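Local coordinates for protein mRNA interferase (Mycobacterium tuberculosis, PDB 6L2A) that cleaves RNA as an endonuclease of the PemK/MazF family and is probably the toxic component of a type II toxin-antitoxin system, at residues Gly9-Val14 and Gly100-Ala105; Gly48-Val53 and Ile90-Leu95; Val53-Asn58 and Cys80-Glu85. The protein carries 6 engineered substitutions. All coordinates share one frame; numbering follows the deposited sequence.

Contact 1 (Gly9-Val14 and Gly100-Ala105); sequences GEIWQV and GRVSAA
Gly-100 and Ile-11 form a hydrogen-bonded antiparallel pair. Ile-11 N gives its hydrogen to Gly-100 O at 2.8 Å, meeting that oxygen from above the carbonyl plane, and Gly-100 N returns a longer bond of 3.2 Å to Ile-11 O. Arg-101 then faces Glu-10 in a non-hydrogen-bonded pair. Their side chains share one face of the sheet without their charged ends meeting, and the touching is left to the aliphatic Arg-101 CG, 3.5 Å from Gly-9 O. Glu-10 turns elsewhere: OE2 receives Trp-12 NE1 at 2.8 Å, and OE1 forms a salt bridge with Arg-7. Val-102 N donates to Gly-9 O at 3.0 Å. Gly-9 suits its positive phi (92°), where a CB would jam against the preceding carbonyl. Branched Val-102 straddles the join: CG2 lies against Gly-9 O, while CG1, anti to the carbonyl carbon (chi1 -52°), turns crosswise to Ile-11 CD1 at 3.7 Å. Ser-103 caps a backbone N of the first helical turn while Glu-106 OE1 takes its N-H, as in a capping box. The antiparallel join of strands 10-14 and 95-101, followed after two residues by helix 104-117, belongs to the SH3-like barrel of MazF toxins.

Contact 2 (Gly48-Val53 and Ile90-Leu95); sequences GVITVV and IATAAL. Engineered in segment 90-95: Ala-93 (natural residue Glu), Ala-94 (natural residue Arg).
Ile-50 and Ile-90 form a hydrogen-bonded antiparallel pair (Ile-50 N to Ile-90 O 2.8 Å, Ile-90 N to Ile-50 O 2.7 Å), while Val-49 and Ala-91 make the adjoining non-hydrogen-bonded pair. The pairing ends where Thr-92 N binds Gly-48 O at 2.9 Å, just as the chain enters the 3-10 turn 92-94. Gly-48 fits this end because its backbone angles would drive a CB into the carbonyl before it. Thr-92 serves two environments. With chi1 at 60°, OG1 lies between the backbone N and the carbonyl carbon and binds a water at 2.6 Å, which in turn accepts from Gly-48 N. The methyl CG2, anti to the carbonyl carbon, meets Ile-50 CG1 at 3.6 Å, the two side chains crossing at about a right angle. Leu-95 CD1 approaches the same CG1 more loosely, at 4.4 Å. Farther along, Ile-90 CD1 crosses to Val-52 CG1 at 4.0 Å, so branched aliphatic residues fill the face that packs on strands 10-14 and 28-32. The engineered Ala-93 and Ala-94 do not touch segment 48-53. Thr-51 OG1, on the side away from segment 90-95, hydrogen-bonds Ser-89 OG of its own chain and His-117 NE2 of the second subunit. The chemistry implies a division of labour: backbone bonds set the register, apolar branches pack toward the core, and a water bridge closes the end.

Contact 3 (Val53-Asn58 and Cys80-Glu85); sequences VPVTSN and CKAQAE
The flat carboxamide of Gln-83 is met by Thr-56, whose methyl CG2 stands over the group nearer its oxygen, 3.2 Å from OE1 and 3.5 Å from CD. The amide nitrogen NE2 has a weak hydrogen bond to Glu-85 OE2, which is also bonded to Gln-66 NE2. Val-53 CG1 lies over the face of a second flat group, the backbone carbonyl of Gln-83, 3.3 Å from O. Both belong to the antiparallel pairing of strands 49-56 and 80-83 in the SH3-like barrel of the MazF family; the N-to-C directions of segments 53-56 and 80-83 make an angle of 153°. Thr-56 and Lys-81 exchange two backbone bonds, and Gln-83 N adds a third to Pro-54 O at 2.9 Å. Proline has no N-H to return that bond, so the regular two-bond pattern stops here. On the other face, the single methyl of Ala-82 lets two valines come against it: its CB meets Val-53 CG1 at 3.8 Å and Val-55 CG2 at 4.1 Å. Leu-69 of strand 66-69 packs on Val-55 and Ala-82. Val-55 CG1, anti to the backbone N (chi1 166°), presses tightly on Cys-80 CB at 3.4 Å. The extended Lys-81 chain carries NZ past Thr-56 CG2 to Lys-61 O and Gln-66 OE1, which should stabilise the buried ammonium. That nitrogen also donates to a water, itself weakly bound to Asn-58 O, and Lys-81 CE lies 3.2 Å from the same Asn-58 oxygen.

How the contacts relate
All three contacts join strands of one curled antiparallel sheet. Contacts 2 and 3 lie in succession on strand 49-56, sharing Val-53, with centres about 16 Å apart. Contacts 1 and 2, about 14 Å between centres, touch directly: Val-14 CG1 packs on Leu-95 CD2 at 3.6 Å and on Ile-90 CD1 at 3.8 Å. Contact 3 lies about 12 Å from contact 1 between centres, and their nearest atoms stay about 5 Å apart. Along the chain the contacts are nested, 3 within 2 within 1. Contacts 2 and 3 also meet across the dimer, where Val-49 and Thr-51 of one chain border the Glu-85 region of the second subunit.

Contact 1 (Gly9-Val14 and Gly100-Ala105)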
ATOM      1  N   GLY A   9       2.319  -9.054 -10.221  1.00 15.34           N
ATOM      2  CA  GLY A   9       1.249  -9.448 -11.109  1.00 12.30           C
ATOM      3  C   GLY A   9       0.698 -10.833 -10.853  1.00 17.57           C
ATOM      4  O   GLY A   9      -0.376 -11.161 -11.373  1.00 17.16           O
ATOM      5  N   GLU A  10       1.393 -11.652 -10.072  1.00 14.86           N
ATOM      6  CA  GLU A  10       0.860 -12.955  -9.705  1.00 19.28           C
ATOM      7  C   GLU A  10      -0.279 -12.803  -8.707  1.00 16.89           C
ATOM      8  O   GLU A  10      -0.317 -11.863  -7.907  1.00 19.57           O
ATOM      9  CB  GLU A  10       1.952 -13.838  -9.104  1.00 16.36           C
ATOM     10  CG  GLU A  10       2.994 -14.319 -10.093  1.00 15.31           C
ATOM     11  CD  GLU A  10       3.936 -15.339  -9.487  1.00 24.28           C
ATOM     12  OE1 GLU A  10       4.522 -16.131 -10.252  1.00 24.37           O
ATOM     13  OE2 GLU A  10       4.091 -15.348  -8.246  1.00 17.02           O
ATOM     14  N   ILE A  11      -1.211 -13.750  -8.756  1.00 12.71           N
ATOM     15  CA  ILE A  11      -2.339 -13.804  -7.834  1.00 17.33           C
ATOM     16  C   ILE A  11      -2.078 -14.929  -6.845  1.00 19.40           C
ATOM     17  O   ILE A  11      -1.903 -16.088  -7.241  1.00 16.67           O
ATOM     18  CB  ILE A  11      -3.668 -14.010  -8.573  1.00 18.34           C
ATOM     19  CG1 ILE A  11      -3.896 -12.863  -9.551  1.00 18.15           C
ATOM     20  CG2 ILE A  11      -4.825 -14.110  -7.582  1.00 21.24           C
ATOM     21  CD1 ILE A  11      -5.079 -13.062 -10.429  1.00 25.79           C
ATOM     22  N   TRP A  12      -2.052 -14.587  -5.562  1.00 18.38           N
ATOM     23  CA  TRP A  12      -1.785 -15.533  -4.495  1.00 21.38           C
ATOM     24  C   TRP A  12      -2.938 -15.541  -3.503  1.00 20.32           C
ATOM     25  O   TRP A  12      -3.577 -14.514  -3.261  1.00 23.97           O
ATOM     26  CB  TRP A  12      -0.490 -15.186  -3.748  1.00 20.98           C
ATOM     27  CG  TRP A  12       0.764 -15.551  -4.472  1.00 16.45           C
ATOM     28  CD1 TRP A  12       1.231 -15.004  -5.631  1.00 19.53           C
ATOM     29  CD2 TRP A  12       1.725 -16.533  -4.074  1.00 22.02           C
ATOM     30  NE1 TRP A  12       2.419 -15.595  -5.985  1.00 20.48           N
ATOM     31  CE2 TRP A  12       2.746 -16.536  -5.045  1.00 17.12           C
ATOM     32  CE3 TRP A  12       1.820 -17.415  -2.991  1.00 19.15           C
ATOM     33  CZ2 TRP A  12       3.848 -17.386  -4.968  1.00 22.42           C
ATOM     34  CZ3 TRP A  12       2.916 -18.260  -2.916  1.00 21.43           C
ATOM     35  CH2 TRP A  12       3.915 -18.238  -3.898  1.00 17.00           C
ATOM     36  N   GLN A  13      -3.199 -16.712  -2.934  1.00 24.83           N
ATOM     37  CA  GLN A  13      -4.014 -16.794  -1.733  1.00 24.88           C
ATOM     38  C   GLN A  13      -3.161 -16.354  -0.551  1.00 23.77           C
ATOM     39  O   GLN A  13      -2.052 -16.860  -0.359  1.00 20.40           O
ATOM     40  CB  GLN A  13      -4.535 -18.216  -1.528  1.00 29.25           C
ATOM     41  CG  GLN A  13      -5.588 -18.350  -0.438  1.00 32.34           C
ATOM     42  CD  GLN A  13      -6.955 -17.845  -0.872  1.00 44.12           C
ATOM     43  OE1 GLN A  13      -7.109 -17.268  -1.950  1.00 34.05           O
ATOM     44  NE2 GLN A  13      -7.959 -18.074  -0.033  1.00 56.90           N
ATOM     45  N   VAL A  14      -3.658 -15.387   0.221  1.00 15.72           N
ATOM     46  CA  VAL A  14      -2.876 -14.793   1.295  1.00 24.59           C
ATOM     47  C   VAL A  14      -3.705 -14.764   2.570  1.00 26.74           C
ATOM     48  O   VAL A  14      -4.937 -14.766   2.544  1.00 22.80           O
ATOM     49  CB  VAL A  14      -2.382 -13.368   0.949  1.00 26.17           C
ATOM     50  CG1 VAL A  14      -1.574 -13.377  -0.337  1.00 26.37           C
ATOM     51  CG2 VAL A  14      -3.553 -12.403   0.841  1.00 26.15           C
ATOM     52  N   GLY A 100      -2.702 -17.758  -9.837  1.00 21.49           N
ATOM     53  CA  GLY A 100      -2.544 -17.452 -11.241  1.00 20.75           C
ATOM     54  C   GLY A 100      -1.824 -16.140 -11.458  1.00 24.11           C
ATOM     55  O   GLY A 100      -0.929 -15.779 -10.689  1.00 20.35           O
ATOM     56  N   ARG A 101      -2.217 -15.410 -12.497  1.00 20.91           N
ATOM     57  CA  ARG A 101      -1.528 -14.187 -12.874  1.00 18.68           C
ATOM     58  C   ARG A 101      -2.489 -13.290 -13.632  1.00 26.48           C
ATOM     59  O   ARG A 101      -3.327 -13.778 -14.394  1.00 26.56           O
ATOM     60  CB  ARG A 101      -0.307 -14.506 -13.741  1.00 25.09           C
ATOM     61  CG  ARG A 101       0.707 -13.399 -13.874  1.00 44.13           C
ATOM     62  CD  ARG A 101       1.686 -13.757 -14.977  1.00 47.70           C
ATOM     63  NE  ARG A 101       1.025 -14.522 -16.034  1.00 48.81           N
ATOM     64  CZ  ARG A 101       0.519 -13.981 -17.139  1.00 52.21           C
ATOM     65  NH1 ARG A 101       0.609 -12.672 -17.334  1.00 40.61           N
ATOM     66  NH2 ARG A 101      -0.069 -14.746 -18.050  1.00 49.32           N
ATOM     67  N   VAL A 102      -2.371 -11.984 -13.422  1.00 21.87           N
ATOM     68  CA  VAL A 102      -3.091 -11.035 -14.262  1.00 17.95           C
ATOM     69  C   VAL A 102      -2.292 -10.816 -15.540  1.00 19.98           C
ATOM     70  O   VAL A 102      -1.067 -10.975 -15.568  1.00 18.62           O
ATOM     71  CB  VAL A 102      -3.353  -9.707 -13.522  1.00 19.39           C
ATOM     72  CG1 VAL A 102      -4.006  -9.970 -12.170  1.00 15.57           C
ATOM     73  CG2 VAL A 102      -2.062  -8.910 -13.356  1.00 17.47           C
ATOM     74  N   SER A 103      -2.989 -10.469 -16.618  1.00 21.81           N
ATOM     75  CA  SER A 103      -2.299 -10.192 -17.867  1.00 25.33           C
ATOM     76  C   SER A 103      -1.508  -8.891 -17.754  1.00 26.14           C
ATOM     77  O   SER A 103      -1.709  -8.087 -16.838  1.00 17.52           O
ATOM     78  CB  SER A 103      -3.291 -10.105 -19.027  1.00 27.05           C
ATOM     79  OG  SER A 103      -4.106  -8.952 -18.909  1.00 23.60           O
ATOM     80  N   ALA A 104      -0.591  -8.687 -18.702  1.00 14.71           N
ATOM     81  CA  ALA A 104       0.201  -7.463 -18.689  1.00 21.27           C
ATOM     82  C   ALA A 104      -0.670  -6.227 -18.881  1.00 15.29           C
ATOM     83  O   ALA A 104      -0.341  -5.149 -18.370  1.00 16.43           O
ATOM     84  CB  ALA A 104       1.289  -7.526 -19.762  1.00 34.65           C
ATOM     85  N   ALA A 105      -1.782  -6.357 -19.609  1.00 18.16           N
ATOM     86  CA  ALA A 105      -2.689  -5.224 -19.770  1.00 22.87           C
ATOM     87  C   ALA A 105      -3.438  -4.930 -18.476  1.00 19.30           C
ATOM     88  O   ALA A 105      -3.641  -3.763 -18.120  1.00 16.00           O
ATOM     89  CB  ALA A 105      -3.668  -5.494 -20.913  1.00 26.79           C
TER

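Contact 2 (Gly48-Val53 and Ile90-Leu95)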
ATOM      1  N   GLY A  48      10.525 -11.387   4.765  1.00 24.24           N
ATOM      2  CA  GLY A  48      10.386 -10.034   4.286  1.00 29.66           C
ATOM      3  C   GLY A  48       8.936  -9.697   3.964  1.00 28.04           C
ATOM      4  O   GLY A  48       8.050 -10.542   3.978  1.00 31.15           O
ATOM      5  N   VAL A  49       8.733  -8.408   3.677  1.00 24.85           N
ATOM      6  CA  VAL A  49       7.408  -7.877   3.368  1.00 22.36           C
ATOM      7  C   VAL A  49       7.176  -7.911   1.865  1.00 23.43           C
ATOM      8  O   VAL A  49       8.048  -7.540   1.071  1.00 25.30           O
ATOM      9  CB  VAL A  49       7.244  -6.445   3.912  1.00 31.06           C
ATOM     10  CG1 VAL A  49       6.933  -6.469   5.397  1.00 41.96           C
ATOM     11  CG2 VAL A  49       8.489  -5.621   3.634  1.00 30.57           C
ATOM     12  N   ILE A  50       5.988  -8.366   1.480  1.00 19.66           N
ATOM     13  CA  ILE A  50       5.458  -8.249   0.128  1.00 24.65           C
ATOM     14  C   ILE A  50       4.256  -7.321   0.202  1.00 23.12           C
ATOM     15  O   ILE A  50       3.560  -7.270   1.220  1.00 27.82           O
ATOM     16  CB  ILE A  50       5.058  -9.625  -0.455  1.00 25.91           C
ATOM     17  CG1 ILE A  50       6.195 -10.629  -0.266  1.00 32.48           C
ATOM     18  CG2 ILE A  50       4.689  -9.518  -1.928  1.00 34.95           C
ATOM     19  CD1 ILE A  50       7.445 -10.283  -1.044  1.00 27.01           C
ATOM     20  N   THR A  51       4.016  -6.570  -0.868  1.00 16.33           N
ATOM     21  CA  THR A  51       2.864  -5.685  -0.937  1.00 12.82           C
ATOM     22  C   THR A  51       1.860  -6.262  -1.924  1.00 17.53           C
ATOM     23  O   THR A  51       2.228  -6.625  -3.045  1.00 16.49           O
ATOM     24  CB  THR A  51       3.281  -4.271  -1.341  1.00 18.30           C
ATOM     25  OG1 THR A  51       4.190  -3.752  -0.362  1.00 17.50           O
ATOM     26  CG2 THR A  51       2.069  -3.370  -1.413  1.00 22.35           C
ATOM     27  N   VAL A  52       0.601  -6.369  -1.494  1.00 14.54           N
ATOM     28  CA  VAL A  52      -0.434  -7.027  -2.279  1.00 13.60           C
ATOM     29  C   VAL A  52      -1.663  -6.134  -2.372  1.00 18.66           C
ATOM     30  O   VAL A  52      -1.895  -5.255  -1.540  1.00 16.78           O
ATOM     31  CB  VAL A  52      -0.827  -8.402  -1.694  1.00 14.74           C
ATOM     32  CG1 VAL A  52       0.379  -9.332  -1.658  1.00 14.25           C
ATOM     33  CG2 VAL A  52      -1.435  -8.237  -0.306  1.00 16.27           C
ATOM     34  N   VAL A  53      -2.459  -6.388  -3.405  1.00 15.61           N
ATOM     35  CA  VAL A  53      -3.741  -5.722  -3.618  1.00 13.82           C
ATOM     36  C   VAL A  53      -4.844  -6.772  -3.545  1.00 15.33           C
ATOM     37  O   VAL A  53      -4.901  -7.668  -4.400  1.00 18.46           O
ATOM     38  CB  VAL A  53      -3.755  -4.973  -4.959  1.00 15.08           C
ATOM     39  CG1 VAL A  53      -5.163  -4.573  -5.331  1.00 14.38           C
ATOM     40  CG2 VAL A  53      -2.856  -3.747  -4.880  1.00 14.93           C
ATOM     41  N   ILE A  90       2.357  -7.563   3.651  1.00 27.33           N
ATOM     42  CA  ILE A  90       2.257  -8.771   4.452  1.00 23.11           C
ATOM     43  C   ILE A  90       3.623  -9.436   4.506  1.00 19.93           C
ATOM     44  O   ILE A  90       4.493  -9.195   3.668  1.00 19.47           O
ATOM     45  CB  ILE A  90       1.207  -9.756   3.893  1.00 24.80           C
ATOM     46  CG1 ILE A  90       1.556 -10.133   2.453  1.00 19.74           C
ATOM     47  CG2 ILE A  90      -0.185  -9.148   3.962  1.00 33.50           C
ATOM     48  CD1 ILE A  90       0.677 -11.232   1.875  1.00 22.30           C
ATOM     49  N   ALA A  91       3.801 -10.281   5.515  1.00 22.64           N
ATOM     50  CA  ALA A  91       4.980 -11.128   5.572  1.00 23.89           C
ATOM     51  C   ALA A  91       4.888 -12.218   4.512  1.00 20.39           C
ATOM     52  O   ALA A  91       3.798 -12.665   4.145  1.00 23.35           O
ATOM     53  CB  ALA A  91       5.122 -11.754   6.959  1.00 23.99           C
ATOM     54  N   THR A  92       6.050 -12.645   4.010  1.00 20.50           N
ATOM     55  CA  THR A  92       6.063 -13.780   3.091  1.00 25.56           C
ATOM     56  C   THR A  92       5.467 -15.018   3.742  1.00 29.69           C
ATOM     57  O   THR A  92       4.909 -15.877   3.049  1.00 21.92           O
ATOM     58  CB  THR A  92       7.486 -14.072   2.613  1.00 24.44           C
ATOM     59  OG1 THR A  92       8.320 -14.377   3.738  1.00 29.45           O
ATOM     60  CG2 THR A  92       8.058 -12.879   1.869  1.00 24.65           C
ATOM     61  N   ALA A  93       5.560 -15.119   5.069  1.00 32.05           N
ATOM     62  CA  ALA A  93       4.919 -16.213   5.788  1.00 26.96           C
ATOM     63  C   ALA A  93       3.405 -16.194   5.631  1.00 28.30           C
ATOM     64  O   ALA A  93       2.752 -17.206   5.905  1.00 34.44           O
ATOM     65  CB  ALA A  93       5.296 -16.158   7.269  1.00 34.97           C
ATOM     66  N   ALA A  94       2.833 -15.073   5.195  1.00 24.42           N
ATOM     67  CA  ALA A  94       1.403 -14.998   4.930  1.00 23.90           C
ATOM     68  C   ALA A  94       1.044 -15.390   3.504  1.00 25.79           C
ATOM     69  O   ALA A  94      -0.146 -15.499   3.193  1.00 26.55           O
ATOM     70  CB  ALA A  94       0.879 -13.588   5.222  1.00 25.79           C
ATOM     71  N   LEU A  95       2.033 -15.590   2.634  1.00 21.60           N
ATOM     72  CA  LEU A  95       1.786 -16.126   1.301  1.00 19.77           C
ATOM     73  C   LEU A  95       1.494 -17.615   1.419  1.00 29.25           C
ATOM     74  O   LEU A  95       2.338 -18.382   1.898  1.00 38.89           O
ATOM     75  CB  LEU A  95       2.989 -15.886   0.391  1.00 23.95           C
ATOM     76  CG  LEU A  95       3.147 -14.518  -0.270  1.00 31.30           C
ATOM     77  CD1 LEU A  95       4.358 -14.525  -1.191  1.00 32.75           C
ATOM     78  CD2 LEU A  95       1.896 -14.145  -1.040  1.00 27.49           C
TER
HETATM   79  O   HOH W   1       8.427 -13.395   6.153  1.00 23.30           O

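Contact 3 (Val53-Asn58 and Cys80-Glu85)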
ATOM      1  N   VAL A  53      -2.459  -6.388  -3.405  1.00 15.61           N
ATOM      2  CA  VAL A  53      -3.741  -5.722  -3.618  1.00 13.82           C
ATOM      3  C   VAL A  53      -4.844  -6.772  -3.545  1.00 15.33           C
ATOM      4  O   VAL A  53      -4.901  -7.668  -4.400  1.00 18.46           O
ATOM      5  CB  VAL A  53      -3.755  -4.973  -4.959  1.00 15.08           C
ATOM      6  CG1 VAL A  53      -5.163  -4.573  -5.331  1.00 14.38           C
ATOM      7  CG2 VAL A  53      -2.856  -3.747  -4.880  1.00 14.93           C
ATOM      8  N   PRO A  54      -5.724  -6.714  -2.547  1.00 19.84           N
ATOM      9  CA  PRO A  54      -6.756  -7.747  -2.410  1.00 17.37           C
ATOM     10  C   PRO A  54      -7.738  -7.732  -3.569  1.00 18.21           C
ATOM     11  O   PRO A  54      -7.970  -6.707  -4.215  1.00 18.47           O
ATOM     12  CB  PRO A  54      -7.453  -7.385  -1.092  1.00 18.17           C
ATOM     13  CG  PRO A  54      -6.471  -6.537  -0.359  1.00 21.95           C
ATOM     14  CD  PRO A  54      -5.725  -5.779  -1.413  1.00 20.32           C
ATOM     15  N   VAL A  55      -8.327  -8.896  -3.813  1.00 18.20           N
ATOM     16  CA  VAL A  55      -9.221  -9.128  -4.937  1.00 18.95           C
ATOM     17  C   VAL A  55     -10.548  -9.645  -4.396  1.00 19.46           C
ATOM     18  O   VAL A  55     -10.571 -10.455  -3.465  1.00 27.86           O
ATOM     19  CB  VAL A  55      -8.584 -10.121  -5.932  1.00 24.82           C
ATOM     20  CG1 VAL A  55      -9.599 -10.635  -6.906  1.00 33.04           C
ATOM     21  CG2 VAL A  55      -7.439  -9.453  -6.676  1.00 23.46           C
ATOM     22  N   THR A  56     -11.653  -9.159  -4.966  1.00 21.35           N
ATOM     23  CA  THR A  56     -12.990  -9.556  -4.543  1.00 20.97           C
ATOM     24  C   THR A  56     -13.836  -9.924  -5.754  1.00 28.09           C
ATOM     25  O   THR A  56     -13.613  -9.432  -6.862  1.00 25.54           O
ATOM     26  CB  THR A  56     -13.694  -8.443  -3.750  1.00 33.40           C
ATOM     27  OG1 THR A  56     -15.039  -8.842  -3.456  1.00 26.42           O
ATOM     28  CG2 THR A  56     -13.724  -7.154  -4.555  1.00 22.83           C
ATOM     29  N   SER A  57     -14.821 -10.791  -5.524  1.00 20.65           N
ATOM     30  CA  SER A  57     -15.701 -11.275  -6.579  1.00 21.89           C
ATOM     31  C   SER A  57     -16.943 -10.414  -6.769  1.00 26.03           C
ATOM     32  O   SER A  57     -17.740 -10.695  -7.669  1.00 30.15           O
ATOM     33  CB  SER A  57     -16.121 -12.722  -6.292  1.00 35.85           C
ATOM     34  OG  SER A  57     -16.672 -12.847  -4.993  1.00 32.66           O
ATOM     35  N   ASN A  58     -17.136  -9.383  -5.951  1.00 29.13           N
ATOM     36  CA  ASN A  58     -18.255  -8.463  -6.121  1.00 25.65           C
ATOM     37  C   ASN A  58     -17.829  -7.363  -7.084  1.00 30.01           C
ATOM     38  O   ASN A  58     -17.036  -6.486  -6.724  1.00 31.87           O
ATOM     39  CB  ASN A  58     -18.694  -7.876  -4.783  1.00 25.30           C
ATOM     40  CG  ASN A  58     -19.929  -7.003  -4.912  1.00 44.44           C
ATOM     41  OD1 ASN A  58     -20.825  -7.291  -5.708  1.00 46.35           O
ATOM     42  ND2 ASN A  58     -19.977  -5.923  -4.140  1.00 35.36           N
ATOM     43  N   CYS A  80     -13.358 -10.827 -11.213  1.00 26.19           N
ATOM     44  CA  CYS A  80     -13.084 -10.219  -9.924  1.00 25.27           C
ATOM     45  C   CYS A  80     -12.519  -8.831 -10.162  1.00 24.80           C
ATOM     46  O   CYS A  80     -12.223  -8.445 -11.296  1.00 23.78           O
ATOM     47  CB  CYS A  80     -12.113 -11.074  -9.106  1.00 25.09           C
ATOM     48  SG  CYS A  80     -12.764 -12.654  -8.519  1.00 30.11           S
ATOM     49  N   LYS A  81     -12.367  -8.069  -9.088  1.00 18.34           N
ATOM     50  CA  LYS A  81     -11.731  -6.767  -9.193  1.00 19.71           C
ATOM     51  C   LYS A  81     -10.647  -6.643  -8.135  1.00 16.27           C
ATOM     52  O   LYS A  81     -10.842  -7.026  -6.978  1.00 18.59           O
ATOM     53  CB  LYS A  81     -12.746  -5.615  -9.070  1.00 24.46           C
ATOM     54  CG  LYS A  81     -13.500  -5.538  -7.760  1.00 20.93           C
ATOM     55  CD  LYS A  81     -14.365  -4.286  -7.723  1.00 23.37           C
ATOM     56  CE  LYS A  81     -14.976  -4.071  -6.350  1.00 23.11           C
ATOM     57  NZ  LYS A  81     -15.969  -2.961  -6.357  1.00 23.49           N
ATOM     58  N   ALA A  82      -9.489  -6.143  -8.557  1.00 18.78           N
ATOM     59  CA  ALA A  82      -8.429  -5.788  -7.628  1.00 15.54           C
ATOM     60  C   ALA A  82      -8.763  -4.443  -7.001  1.00 16.45           C
ATOM     61  O   ALA A  82      -9.152  -3.506  -7.702  1.00 16.93           O
ATOM     62  CB  ALA A  82      -7.082  -5.724  -8.346  1.00 15.12           C
ATOM     63  N   GLN A  83      -8.625  -4.353  -5.684  1.00 18.36           N
ATOM     64  CA  GLN A  83      -8.999  -3.162  -4.926  1.00 22.32           C
ATOM     65  C   GLN A  83      -7.719  -2.473  -4.460  1.00 16.07           C
ATOM     66  O   GLN A  83      -7.189  -2.781  -3.391  1.00 16.39           O
ATOM     67  CB  GLN A  83      -9.889  -3.532  -3.747  1.00 16.91           C
ATOM     68  CG  GLN A  83     -11.129  -4.323  -4.118  1.00 18.85           C
ATOM     69  CD  GLN A  83     -11.971  -4.667  -2.906  1.00 30.22           C
ATOM     70  OE1 GLN A  83     -11.870  -5.763  -2.356  1.00 33.83           O
ATOM     71  NE2 GLN A  83     -12.804  -3.726  -2.478  1.00 29.59           N
ATOM     72  N   ALA A  84      -7.226  -1.529  -5.268  1.00 16.09           N
ATOM     73  CA  ALA A  84      -5.996  -0.829  -4.920  1.00 18.50           C
ATOM     74  C   ALA A  84      -6.138   0.002  -3.654  1.00 22.53           C
ATOM     75  O   ALA A  84      -5.132   0.263  -2.985  1.00 17.85           O
ATOM     76  CB  ALA A  84      -5.542   0.063  -6.076  1.00 17.65           C
ATOM     77  N   GLU A  85      -7.358   0.422  -3.306  1.00 17.83           N
ATOM     78  CA  GLU A  85      -7.559   1.159  -2.065  1.00 20.01           C
ATOM     79  C   GLU A  85      -7.414   0.276  -0.831  1.00 21.95           C
ATOM     80  O   GLU A  85      -7.374   0.803   0.284  1.00 21.67           O
ATOM     81  CB  GLU A  85      -8.934   1.840  -2.067  1.00 20.32           C
ATOM     82  CG  GLU A  85     -10.118   0.953  -1.671  1.00 21.22           C
ATOM     83  CD  GLU A  85     -10.598   0.029  -2.783  1.00 27.62           C
ATOM     84  OE1 GLU A  85      -9.913  -0.091  -3.820  1.00 17.87           O
ATOM     85  OE2 GLU A  85     -11.678  -0.577  -2.617  1.00 28.57           O
TER
HETATM   86  O   HOH W   2     -18.876  -3.886  -6.443  1.00 31.13           O